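Local structure of putative sugar isomerase (Parabacteroides distasonis, 3LMZ) at residues Ala14-Phe18 against Ile216-Arg220; His128-His132 against Phe186-Ile190; Met22-Thr26 against Leu230-Lys234; Ile91-Phe95 against Tyr117-Val122. The protein is of unproven function but probably isomerises sugars, using a xylose isomerase-like TIM barrel. All coordinates share one frame; numbering follows the deposited sequence. Where two conformers were deposited one is given.

Contact 1 (Ala14-Phe18 against Ile216-Arg220)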
loop_
_atom_site.group_PDB
_atom_site.type_symbol
_atom_site.label_atom_id
_atom_site.label_comp_id
_atom_site.label_asym_id
_atom_site.label_seq_id
_atom_site.Cartn_x
_atom_site.Cartn_y
_atom_site.Cartn_z
ATOM N N ALA A 14 -1.464 11.168 12.698
ATOM C CA ALA A 14 -2.495 11.081 13.739
ATOM C C ALA A 14 -2.193 9.972 14.740
ATOM O O ALA A 14 -1.533 8.980 14.425
ATOM C CB ALA A 14 -3.889 10.904 13.105
ATOM N N VAL A 15 -2.620 10.210 15.981
ATOM C CA VAL A 15 -2.500 9.226 17.069
ATOM C C VAL A 15 -3.706 8.330 17.057
ATOM O O VAL A 15 -4.820 8.810 16.879
ATOM C CB VAL A 15 -2.381 9.950 18.446
ATOM C CG1 VAL A 15 -2.380 8.962 19.607
ATOM C CG2 VAL A 15 -1.128 10.838 18.461
ATOM N N ASN A 16 -3.478 7.019 17.172
ATOM C CA ASN A 16 -4.577 6.052 17.185
ATOM C C ASN A 16 -4.413 5.105 18.345
ATOM O O ASN A 16 -3.308 4.784 18.743
ATOM C CB ASN A 16 -4.566 5.227 15.891
ATOM C CG ASN A 16 -4.854 6.083 14.659
ATOM O OD1 ASN A 16 -5.964 6.599 14.528
ATOM N ND2 ASN A 16 -3.876 6.225 13.743
ATOM N N PRO A 17 -5.519 4.671 18.941
ATOM C CA PRO A 17 -5.440 3.788 20.129
ATOM C C PRO A 17 -5.196 2.304 19.853
ATOM O O PRO A 17 -4.868 1.536 20.775
ATOM C CB PRO A 17 -6.823 3.942 20.747
ATOM C CG PRO A 17 -7.739 4.196 19.581
ATOM C CD PRO A 17 -6.905 5.040 18.592
ATOM N N PHE A 18 -5.515 1.904 18.627
ATOM C CA PHE A 18 -5.395 0.540 18.180
ATOM C C PHE A 18 -3.976 0.218 17.686
ATOM O O PHE A 18 -3.182 1.107 17.417
ATOM C CB PHE A 18 -6.450 0.256 17.082
ATOM C CG PHE A 18 -6.114 0.900 15.771
ATOM C CD1 PHE A 18 -5.152 0.358 14.939
ATOM C CD2 PHE A 18 -6.707 2.057 15.398
ATOM C CE1 PHE A 18 -4.791 0.970 13.753
ATOM C CE2 PHE A 18 -6.314 2.676 14.109
ATOM C CZ PHE A 18 -5.396 2.109 13.364
ATOM N N ILE A 216 -11.816 4.288 11.555
ATOM C CA ILE A 216 -10.732 4.887 12.336
ATOM C C ILE A 216 -11.243 5.954 13.314
ATOM O O ILE A 216 -10.874 5.962 14.487
ATOM C CB ILE A 216 -9.716 5.504 11.398
ATOM C CG1 ILE A 216 -8.936 4.376 10.718
ATOM C CG2 ILE A 216 -8.834 6.565 12.105
ATOM C CD1 ILE A 216 -7.907 3.762 11.519
ATOM N N ARG A 217 -12.159 6.814 12.864
ATOM C CA ARG A 217 -12.718 7.793 13.756
ATOM C C ARG A 217 -13.485 7.129 14.889
ATOM O O ARG A 217 -13.434 7.582 16.036
ATOM C CB ARG A 217 -13.631 8.764 12.998
ATOM C CG ARG A 217 -12.923 9.749 12.125
ATOM C CD ARG A 217 -13.922 10.734 11.491
ATOM N NE ARG A 217 -13.352 11.209 10.244
ATOM C CZ ARG A 217 -13.716 10.796 9.028
ATOM N NH1 ARG A 217 -14.749 9.958 8.833
ATOM N NH2 ARG A 217 -13.085 11.306 7.986
HETATM N N MSE A 218 -14.212 6.059 14.577
HETATM C CA MSE A 218 -14.991 5.378 15.590
HETATM C C MSE A 218 -14.127 4.671 16.624
HETATM O O MSE A 218 -14.462 4.608 17.827
HETATM C CB MSE A 218 -16.006 4.389 14.972
HETATM C CG MSE A 218 -16.969 3.805 15.999
HETATM SE SE MSE A 218 -17.979 5.088 17.021
HETATM C CE MSE A 218 -19.062 5.832 15.594
HETATM N N MSE A 219 -13.010 4.139 16.180
HETATM C CA MSE A 219 -12.095 3.479 17.123
HETATM C C MSE A 219 -11.517 4.467 18.116
HETATM O O MSE A 219 -11.305 4.136 19.275
HETATM C CB MSE A 219 -10.989 2.680 16.421
HETATM C CG MSE A 219 -11.503 1.445 15.664
HETATM SE SE MSE A 219 -10.117 0.315 14.933
HETATM C CE MSE A 219 -9.638 1.509 13.488
ATOM N N ARG A 220 -11.252 5.672 17.615
ATOM C CA ARG A 220 -10.836 6.765 18.506
ATOM C C ARG A 220 -11.980 7.124 19.464
ATOM O O ARG A 220 -11.777 7.268 20.660
ATOM C CB ARG A 220 -10.415 7.977 17.701
ATOM C CG ARG A 220 -9.154 7.820 16.914
ATOM C CD ARG A 220 -8.938 8.998 15.986
ATOM N NE ARG A 220 -7.864 8.712 15.040
ATOM C CZ ARG A 220 -7.671 9.415 13.948
ATOM N NH1 ARG A 220 -8.469 10.455 13.708
ATOM N NH2 ARG A 220 -6.674 9.090 13.113
HETATM O O HOH W 1 -8.340 4.815 15.127
#
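Arg220 reaches from its helix to Asn16 and takes hold of a single oxygen with two nitrogens. Arg220 NE lies 2.9 Å and Arg220 NH2 3.0 Å from Asn16 OD1. The grip is side-on and bent rather than straight, with an N-H...O angle of 148° at NE, and both donors approach from the same face of the amide. The oxygen sits close to the guanidinium plane, while Ile216 CG2 lies over one guanidinium face, offset toward its rim. A water adds a third donor to OD1 and links it to Ile216 O.

Beyond this polar end the contact is apolar. The Phe18 ring takes Ile216 CD1 near CE2 (3.2 Å), a tight approach. Met219, a selenomethionine bent at its last torsion (-74°), curls back to put CE 3.5 Å from Phe18 CD2. Its SE stands 4.5 Å from the Phe18 ring centroid in an oblique Met-aromatic contact. Pro17 packs its CG against Met219 O and its CD against Arg220 CG.

The next shell fixes the polar groups from helix 240-256 and the chain end: Asn16 ND2 is bonded to Ser254 O, and Arg220 NH1 to Thr257 O. Phe18 and Met219 both rest on Cys228 of strand 227-230. The contact is packing on the outside of a TIM barrel, where the loop leading into strand 19-22 lies on helix 212-221, the helix that precedes strand 227-230.

Contact 2 (His128-His132 against Phe186-Ile190)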
loop_
_atom_site.group_PDB
_atom_site.type_symbol
_atom_site.label_atom_id
_atom_site.label_comp_id
_atom_site.label_asym_id
_atom_site.label_seq_id
_atom_site.Cartn_x
_atom_site.Cartn_y
_atom_site.Cartn_z
ATOM N N HIS A 128 -9.472 -13.023 27.915
ATOM C CA HIS A 128 -10.521 -12.576 27.020
ATOM C C HIS A 128 -10.640 -13.594 25.883
ATOM O O HIS A 128 -9.682 -14.259 25.485
ATOM C CB HIS A 128 -10.238 -11.179 26.508
ATOM C CG HIS A 128 -10.530 -10.085 27.501
ATOM N ND1 HIS A 128 -9.698 -9.829 28.575
ATOM C CD2 HIS A 128 -11.545 -9.196 27.581
ATOM C CE1 HIS A 128 -10.193 -8.813 29.266
ATOM N NE2 HIS A 128 -11.302 -8.398 28.669
ATOM N N TYR A 129 -11.853 -13.707 25.356
ATOM C CA TYR A 129 -12.224 -14.649 24.340
ATOM C C TYR A 129 -13.065 -13.922 23.286
ATOM O O TYR A 129 -14.124 -13.379 23.599
ATOM C CB TYR A 129 -13.044 -15.790 24.948
ATOM C CG TYR A 129 -13.290 -16.958 24.039
ATOM C CD1 TYR A 129 -14.285 -16.893 23.068
ATOM C CD2 TYR A 129 -12.597 -18.155 24.149
ATOM C CE1 TYR A 129 -14.541 -17.964 22.230
ATOM C CE2 TYR A 129 -12.842 -19.219 23.326
ATOM C CZ TYR A 129 -13.844 -19.143 22.401
ATOM O OH TYR A 129 -14.089 -20.219 21.582
ATOM N N ALA A 130 -12.562 -13.875 22.053
ATOM C CA ALA A 130 -13.150 -13.103 20.968
ATOM C C ALA A 130 -13.682 -14.073 19.912
ATOM O O ALA A 130 -12.900 -14.751 19.281
ATOM C CB ALA A 130 -12.107 -12.166 20.336
ATOM N N ILE A 131 -14.997 -14.122 19.750
ATOM C CA ILE A 131 -15.664 -15.025 18.792
ATOM C C ILE A 131 -15.569 -14.404 17.373
ATOM O O ILE A 131 -15.996 -13.250 17.144
ATOM C CB ILE A 131 -17.146 -15.262 19.149
ATOM C CG1 ILE A 131 -17.266 -15.962 20.503
ATOM C CG2 ILE A 131 -17.820 -16.070 18.021
ATOM C CD1 ILE A 131 -18.598 -15.905 21.144
ATOM N N HIS A 132 -15.019 -15.176 16.421
ATOM C CA HIS A 132 -14.884 -14.678 15.029
ATOM C C HIS A 132 -16.189 -14.842 14.254
ATOM O O HIS A 132 -16.522 -15.943 13.849
ATOM C CB HIS A 132 -13.719 -15.353 14.271
ATOM C CG HIS A 132 -13.419 -14.679 12.974
ATOM N ND1 HIS A 132 -12.865 -15.311 11.886
ATOM C CD2 HIS A 132 -13.627 -13.395 12.582
ATOM C CE1 HIS A 132 -12.747 -14.453 10.884
ATOM N NE2 HIS A 132 -13.205 -13.277 11.270
ATOM N N PHE A 186 -13.024 -7.356 21.231
ATOM C CA PHE A 186 -11.704 -7.612 21.809
ATOM C C PHE A 186 -10.624 -7.810 20.772
ATOM O O PHE A 186 -9.444 -7.904 21.102
ATOM C CB PHE A 186 -11.784 -8.771 22.835
ATOM C CG PHE A 186 -12.711 -8.469 23.995
ATOM C CD1 PHE A 186 -12.688 -7.226 24.637
ATOM C CD2 PHE A 186 -13.662 -9.392 24.403
ATOM C CE1 PHE A 186 -13.541 -6.940 25.683
ATOM C CE2 PHE A 186 -14.518 -9.086 25.422
ATOM C CZ PHE A 186 -14.454 -7.869 26.054
ATOM N N ASP A 187 -11.048 -7.949 19.527
ATOM C CA ASP A 187 -10.122 -8.107 18.391
ATOM C C ASP A 187 -10.868 -7.667 17.151
ATOM O O ASP A 187 -12.103 -7.522 17.150
ATOM C CB ASP A 187 -9.665 -9.561 18.264
ATOM C CG ASP A 187 -8.518 -9.775 17.291
ATOM O OD1 ASP A 187 -7.472 -9.162 17.517
ATOM O OD2 ASP A 187 -8.658 -10.665 16.468
HETATM N N MSE A 188 -10.130 -7.437 16.063
HETATM C CA MSE A 188 -10.770 -7.004 14.842
HETATM C C MSE A 188 -9.957 -7.569 13.680
HETATM O O MSE A 188 -8.731 -7.501 13.704
HETATM C CB MSE A 188 -10.743 -5.488 14.725
HETATM C CG MSE A 188 -11.645 -4.922 13.653
HETATM SE SE MSE A 188 -11.516 -2.965 13.551
HETATM C CE MSE A 188 -12.110 -2.729 15.484
ATOM N N HIS A 189 -10.679 -8.077 12.673
ATOM C CA HIS A 189 -10.086 -8.365 11.358
ATOM C C HIS A 189 -10.500 -7.233 10.433
ATOM O O HIS A 189 -11.710 -7.031 10.149
ATOM C CB HIS A 189 -10.544 -9.741 10.842
ATOM C CG HIS A 189 -9.942 -10.888 11.592
ATOM N ND1 HIS A 189 -10.129 -12.207 11.234
ATOM C CD2 HIS A 189 -9.075 -10.898 12.634
ATOM C CE1 HIS A 189 -9.430 -12.980 12.059
ATOM N NE2 HIS A 189 -8.777 -12.215 12.914
ATOM N N ILE A 190 -9.482 -6.583 9.865
ATOM C CA ILE A 190 -9.651 -5.581 8.809
ATOM C C ILE A 190 -9.459 -6.273 7.484
ATOM O O ILE A 190 -8.641 -7.198 7.366
ATOM C CB ILE A 190 -8.743 -4.336 8.987
ATOM C CG1 ILE A 190 -7.268 -4.718 9.115
ATOM C CG2 ILE A 190 -9.190 -3.535 10.243
ATOM C CD1 ILE A 190 -6.356 -3.545 8.958
#
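With CG placed opposite the carbonyl carbon in both residues (chi1 -77° for His128), the side chains of His128 and Phe186 turn toward each other and cross at about a right angle. The strands belong to the parallel barrel of a TIM fold and are not neighbours in it: strand 158-163 runs between them, so side chains rather than backbone bonds span the distance across the interior.

The first pair is a T-shaped stack. His128 points its CD2 edge at the Phe186 face, over the ring centre, with the centroids 4.5 Å apart and the planes at 75°. Tyr129 O approaches the edge of the same phenyl ring. One step along, Ala130 CB packs beside Phe186 CB and lies 4.1 Å from Asp187 CB. The carboxylate of Asp187 is engaged elsewhere, by the hydroxyl of Tyr78.

Toward the C-terminal ends of the strands the contact becomes polar. His132 is held through NE2 by Asp163, and its ND1 is bonded to a bound citrate, probably carried over from crystallisation but lying in what may be the active-site pocket. His189 has a weak bond from ND1 to Glu231. The two imidazoles meet obliquely, with planes at 59°, and His189 CE1 sits over one face of the His132 ring, 3.8 Å above its plane.

Contact 3 (Met22-Thr26 against Leu230-Lys234)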
loop_
_atom_site.group_PDB
_atom_site.type_symbol
_atom_site.label_atom_id
_atom_site.label_comp_id
_atom_site.label_asym_id
_atom_site.label_seq_id
_atom_site.Cartn_x
_atom_site.Cartn_y
_atom_site.Cartn_z
HETATM N N MSE A 22 -1.380 -8.608 11.863
HETATM C CA MSE A 22 -1.762 -9.535 10.817
HETATM C C MSE A 22 -2.432 -10.759 11.424
HETATM O O MSE A 22 -1.979 -11.350 12.377
HETATM C CB MSE A 22 -0.541 -9.980 10.012
HETATM C CG MSE A 22 -0.893 -10.758 8.745
HETATM SE SE MSE A 22 -1.172 -9.416 7.346
HETATM C CE MSE A 22 0.637 -8.969 6.977
ATOM N N ALA A 23 -3.514 -11.125 10.754
ATOM C CA ALA A 23 -4.273 -12.317 11.083
ATOM C C ALA A 23 -3.512 -13.486 10.389
ATOM O O ALA A 23 -3.062 -13.342 9.232
ATOM C CB ALA A 23 -5.748 -12.161 10.514
ATOM N N GLY A 24 -3.346 -14.623 11.078
ATOM C CA GLY A 24 -2.514 -15.684 10.536
ATOM C C GLY A 24 -3.048 -16.332 9.259
ATOM O O GLY A 24 -2.228 -16.764 8.406
ATOM N N TYR A 25 -4.358 -16.405 9.074
ATOM C CA TYR A 25 -4.928 -17.013 7.874
ATOM C C TYR A 25 -4.453 -16.343 6.584
ATOM O O TYR A 25 -4.410 -16.971 5.513
ATOM C CB TYR A 25 -6.447 -17.053 7.942
ATOM C CG TYR A 25 -7.125 -17.801 6.846
ATOM C CD1 TYR A 25 -7.005 -19.179 6.773
ATOM C CD2 TYR A 25 -7.937 -17.152 5.929
ATOM C CE1 TYR A 25 -7.685 -19.895 5.778
ATOM C CE2 TYR A 25 -8.639 -17.857 4.972
ATOM C CZ TYR A 25 -8.459 -19.247 4.907
ATOM O OH TYR A 25 -9.138 -20.066 3.995
ATOM N N THR A 26 -4.097 -15.049 6.685
ATOM C CA THR A 26 -3.500 -14.390 5.512
ATOM C C THR A 26 -2.376 -15.235 4.885
ATOM O O THR A 26 -2.178 -15.238 3.665
ATOM C CB THR A 26 -2.989 -13.032 5.902
ATOM O OG1 THR A 26 -4.095 -12.229 6.302
ATOM C CG2 THR A 26 -2.249 -12.337 4.757
ATOM N N LEU A 230 -4.983 -7.559 9.719
ATOM C CA LEU A 230 -5.354 -7.781 8.344
ATOM C C LEU A 230 -5.528 -9.234 8.023
ATOM O O LEU A 230 -4.648 -10.051 8.245
ATOM C CB LEU A 230 -4.315 -7.151 7.366
ATOM C CG LEU A 230 -4.523 -7.443 5.880
ATOM C CD1 LEU A 230 -5.796 -6.833 5.355
ATOM C CD2 LEU A 230 -3.279 -7.022 5.031
ATOM N N GLU A 231 -6.711 -9.570 7.535
ATOM C CA GLU A 231 -7.013 -10.929 7.072
ATOM C C GLU A 231 -7.322 -10.856 5.590
ATOM O O GLU A 231 -8.435 -10.553 5.148
ATOM C CB GLU A 231 -8.162 -11.555 7.857
ATOM C CG GLU A 231 -8.333 -13.018 7.544
ATOM C CD GLU A 231 -9.282 -13.713 8.502
ATOM O OE1 GLU A 231 -10.470 -13.277 8.585
ATOM O OE2 GLU A 231 -8.842 -14.686 9.137
ATOM N N TYR A 232 -6.281 -11.065 4.806
ATOM C CA TYR A 232 -6.323 -10.872 3.350
ATOM C C TYR A 232 -6.642 -12.165 2.620
ATOM O O TYR A 232 -5.860 -13.121 2.686
ATOM C CB TYR A 232 -4.996 -10.300 2.807
ATOM C CG TYR A 232 -5.119 -9.819 1.408
ATOM C CD1 TYR A 232 -5.849 -8.694 1.150
ATOM C CD2 TYR A 232 -4.499 -10.445 0.373
ATOM C CE1 TYR A 232 -6.041 -8.229 -0.200
ATOM C CE2 TYR A 232 -4.620 -9.972 -0.965
ATOM C CZ TYR A 232 -5.432 -8.901 -1.232
ATOM O OH TYR A 232 -5.559 -8.438 -2.535
ATOM N N GLU A 233 -7.833 -12.238 1.990
ATOM C CA GLU A 233 -8.391 -13.484 1.442
ATOM C C GLU A 233 -8.634 -13.393 -0.053
ATOM O O GLU A 233 -9.628 -13.828 -0.596
ATOM C CB GLU A 233 -9.706 -13.846 2.153
ATOM C CG GLU A 233 -9.533 -13.918 3.677
ATOM C CD GLU A 233 -10.829 -14.061 4.501
ATOM O OE1 GLU A 233 -11.938 -13.423 4.227
ATOM O OE2 GLU A 233 -10.668 -14.792 5.506
ATOM N N LYS A 234 -7.707 -12.792 -0.729
ATOM C CA LYS A 234 -7.669 -12.710 -2.176
ATOM C C LYS A 234 -6.286 -13.156 -2.617
ATOM O O LYS A 234 -5.298 -12.917 -1.903
ATOM C CB LYS A 234 -7.920 -11.271 -2.585
ATOM C CG LYS A 234 -7.660 -10.970 -4.085
ATOM C CD LYS A 234 -8.125 -9.618 -4.489
ATOM C CE LYS A 234 -7.814 -9.285 -5.987
ATOM N NZ LYS A 234 -8.465 -7.978 -6.362
HETATM O O HOH W 2 -6.796 -15.744 10.768
HETATM O O HOH W 3 -3.582 -14.143 1.527
#
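Met22 and Leu230 form a parallel beta bridge with their CA atoms 4.7 Å apart, after which segment 22-26 turns into a 3-10 stretch at Gly24-Thr26 while segment 230-234 continues as a loop.

Leu230 O takes two donors from 22-26. Ala23 N donates to Leu230 O over 3.0 Å, from well above the carbonyl plane, and Thr26 OG1 donates to it from the opposite face. Thr26 OG1 in turn accepts from Tyr232 N at 2.9 Å, in a nearly straight bond (165°). The hydroxyl owes this double role to its torsion of -64°, which sets OG1 beside its own backbone N and sends CG2 toward Tyr232 CB. Side by side on one face of the sheet lie Leu230 and Met22, a selenomethionine that in one of its two conformers packs SE against Leu230 CB.

Segments 22-26 and 230-234 lead off the C-terminal ends of strands 19-22 and 227-230, the end of a TIM barrel where active sites form. Ala23 CB lies against Glu231 CB, and the extended Glu231 carries OE2 to within 3.6 Å of Tyr25 CB. A water joins Tyr25 N to the same OE2. Lys191 forms salt bridges to OE1 of both Glu231 and Glu233. Citrate is bonded to Glu231 OE2, while Glu233 OE2 lies 3.6 Å from Tyr25 CD2, with the carboxylate almost perpendicular to the tyrosine ring.

Contact 4 (Ile91-Phe95 against Tyr117-Val122); sequences IDRAF and YVDKKV
The Phe95 ring carries Lys121 CB over the centre of one face, a CH-pi contact at 3.5 Å from the ring centroid and only 8° off its normal, and has Ile91 O in plane at its edge. Tyr117 is met at the edge instead, by Asp92 OD1 and by Ile91, whose CD1 lies 3.8 Å from Tyr117 CD2. The two helices, 88-101 and 115-125, are consecutive members of the outer layer of a TIM barrel. Their short segments run in nearly the same direction, 29° apart.

Ile91 CD1 also reaches Val118 CG2, and Phe95 CZ touches Val122 CG1. Farther in, Phe95, Val118 and Val122 all rest on Tyr129 of strand 128-132.

Toward the surface the contact is polar. Lys121 CG, anti to its carbonyl carbon, lies against Ile91 CG2; the bend at the second torsion (-77°) then turns the rest of the chain toward Asp92 and, beyond the two segments, Glu124. A water links the Lys121 amine to Asp92 O. Asp92 OD1 serves two partners, forming a salt bridge to Lys121 NZ at 3.2 Å and taking the Tyr117 OH on its syn lone pair in a short bond of 2.5 Å.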
loop_
_atom_site.group_PDB
_atom_site.type_symbol
_atom_site.label_atom_id
_atom_site.label_comp_id
_atom_site.label_asym_id
_atom_site.label_seq_id
_atom_site.Cartn_x
_atom_site.Cartn_y
_atom_site.Cartn_z
ATOM N N ILE A 91 -11.986 -27.042 24.030
ATOM C CA ILE A 91 -11.925 -25.795 24.775
ATOM C C ILE A 91 -10.804 -25.911 25.819
ATOM O O ILE A 91 -9.995 -25.010 26.028
ATOM C CB ILE A 91 -13.249 -25.404 25.358
ATOM C CG1 ILE A 91 -14.276 -25.227 24.240
ATOM C CG2 ILE A 91 -13.088 -24.089 26.218
ATOM C CD1 ILE A 91 -15.696 -25.057 24.740
ATOM N N ASP A 92 -10.818 -27.021 26.557
ATOM C CA ASP A 92 -9.763 -27.273 27.560
ATOM C C ASP A 92 -8.383 -27.154 26.937
ATOM O O ASP A 92 -7.441 -26.541 27.525
ATOM C CB ASP A 92 -9.862 -28.690 28.177
ATOM C CG ASP A 92 -11.055 -28.888 29.096
ATOM O OD1 ASP A 92 -11.664 -27.911 29.542
ATOM O OD2 ASP A 92 -11.382 -30.075 29.374
ATOM N N ARG A 93 -8.200 -27.814 25.799
ATOM C CA ARG A 93 -6.912 -27.781 25.112
ATOM C C ARG A 93 -6.523 -26.372 24.633
ATOM O O ARG A 93 -5.339 -25.970 24.733
ATOM C CB ARG A 93 -6.864 -28.782 23.977
ATOM C CG ARG A 93 -6.786 -30.181 24.528
ATOM C CD ARG A 93 -6.798 -31.218 23.489
ATOM N NE ARG A 93 -6.676 -32.529 24.108
ATOM C CZ ARG A 93 -6.672 -33.671 23.435
ATOM N NH1 ARG A 93 -6.778 -33.661 22.109
ATOM N NH2 ARG A 93 -6.567 -34.826 24.094
ATOM N N ALA A 94 -7.512 -25.602 24.156
ATOM C CA ALA A 94 -7.219 -24.242 23.658
ATOM C C ALA A 94 -6.786 -23.276 24.769
ATOM O O ALA A 94 -5.894 -22.494 24.578
ATOM C CB ALA A 94 -8.450 -23.695 22.914
ATOM N N PHE A 95 -7.440 -23.372 25.930
ATOM C CA PHE A 95 -7.103 -22.490 27.040
ATOM C C PHE A 95 -5.711 -22.887 27.559
ATOM O O PHE A 95 -4.912 -22.010 27.871
ATOM C CB PHE A 95 -8.205 -22.514 28.119
ATOM C CG PHE A 95 -9.293 -21.541 27.883
ATOM C CD1 PHE A 95 -10.273 -21.820 26.969
ATOM C CD2 PHE A 95 -9.317 -20.322 28.521
ATOM C CE1 PHE A 95 -11.294 -20.910 26.741
ATOM C CE2 PHE A 95 -10.327 -19.406 28.315
ATOM C CZ PHE A 95 -11.323 -19.704 27.389
ATOM N N TYR A 117 -19.531 -23.177 28.855
ATOM C CA TYR A 117 -18.218 -23.700 29.181
ATOM C C TYR A 117 -17.101 -22.684 28.925
ATOM O O TYR A 117 -16.155 -22.560 29.703
ATOM C CB TYR A 117 -17.988 -25.011 28.418
ATOM C CG TYR A 117 -16.862 -25.845 29.015
ATOM C CD1 TYR A 117 -17.068 -26.552 30.177
ATOM C CD2 TYR A 117 -15.635 -25.959 28.402
ATOM C CE1 TYR A 117 -16.089 -27.326 30.762
ATOM C CE2 TYR A 117 -14.603 -26.721 28.979
ATOM C CZ TYR A 117 -14.870 -27.444 30.147
ATOM O OH TYR A 117 -13.873 -28.202 30.768
ATOM N N VAL A 118 -17.191 -21.945 27.830
ATOM C CA VAL A 118 -16.265 -20.829 27.607
ATOM C C VAL A 118 -16.298 -19.828 28.774
ATOM O O VAL A 118 -15.263 -19.401 29.266
ATOM C CB VAL A 118 -16.569 -20.102 26.287
ATOM C CG1 VAL A 118 -15.642 -18.845 26.144
ATOM C CG2 VAL A 118 -16.350 -21.045 25.100
ATOM N N ASP A 119 -17.495 -19.545 29.264
ATOM C CA ASP A 119 -17.694 -18.700 30.451
ATOM C C ASP A 119 -16.922 -19.223 31.661
ATOM O O ASP A 119 -16.151 -18.501 32.322
ATOM C CB ASP A 119 -19.178 -18.520 30.731
ATOM C CG ASP A 119 -19.454 -17.526 31.825
ATOM O OD1 ASP A 119 -19.145 -17.864 33.010
ATOM O OD2 ASP A 119 -20.086 -16.500 31.544
ATOM N N LYS A 120 -17.083 -20.516 31.952
ATOM C CA LYS A 120 -16.337 -21.185 33.023
ATOM C C LYS A 120 -14.825 -21.024 32.825
ATOM O O LYS A 120 -14.066 -20.708 33.770
ATOM C CB LYS A 120 -16.691 -22.700 33.041
ATOM C CG LYS A 120 -16.130 -23.466 34.172
ATOM C CD LYS A 120 -16.363 -24.983 34.009
ATOM C CE LYS A 120 -17.312 -25.513 34.954
ATOM N NZ LYS A 120 -17.439 -27.000 34.783
ATOM N N LYS A 121 -14.344 -21.167 31.581
ATOM C CA LYS A 121 -12.911 -21.151 31.313
ATOM C C LYS A 121 -12.314 -19.724 31.360
ATOM O O LYS A 121 -11.223 -19.559 31.925
ATOM C CB LYS A 121 -12.613 -21.859 29.975
ATOM C CG LYS A 121 -12.764 -23.394 30.078
ATOM C CD LYS A 121 -11.540 -23.998 30.790
ATOM C CE LYS A 121 -11.684 -25.439 31.181
ATOM N NZ LYS A 121 -10.354 -25.969 31.697
ATOM N N VAL A 122 -13.070 -18.712 30.935
ATOM C CA VAL A 122 -12.545 -17.378 31.068
ATOM C C VAL A 122 -12.425 -17.027 32.543
ATOM O O VAL A 122 -11.475 -16.310 32.898
ATOM C CB VAL A 122 -13.292 -16.224 30.284
ATOM C CG1 VAL A 122 -13.283 -16.453 28.770
ATOM C CG2 VAL A 122 -14.707 -16.033 30.730
HETATM O O HOH W 4 -8.001 -25.936 30.191
#

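The four contacts sample one TIM barrel from its core to its outer layer. Contact 2 lies about 5 Å from the centre of the chain. Contact 3, at the strand ends, has its centre about 14 Å from that of contact 2 and joins it directly through His189 and Glu231, each contact beside bound citrate. Contact 4 lies between two outer helices and contact 1 between a loop and an outer helix, their centres 31 Å apart. Contact 1 meets contact 2 through Met219 and Met188, contact 4 through Tyr129. Along the chain contact 4 closes before contact 2 opens, both nested inside the loops of contacts 1 and 3; contact 3 continues from the strand pair that closes the barrel.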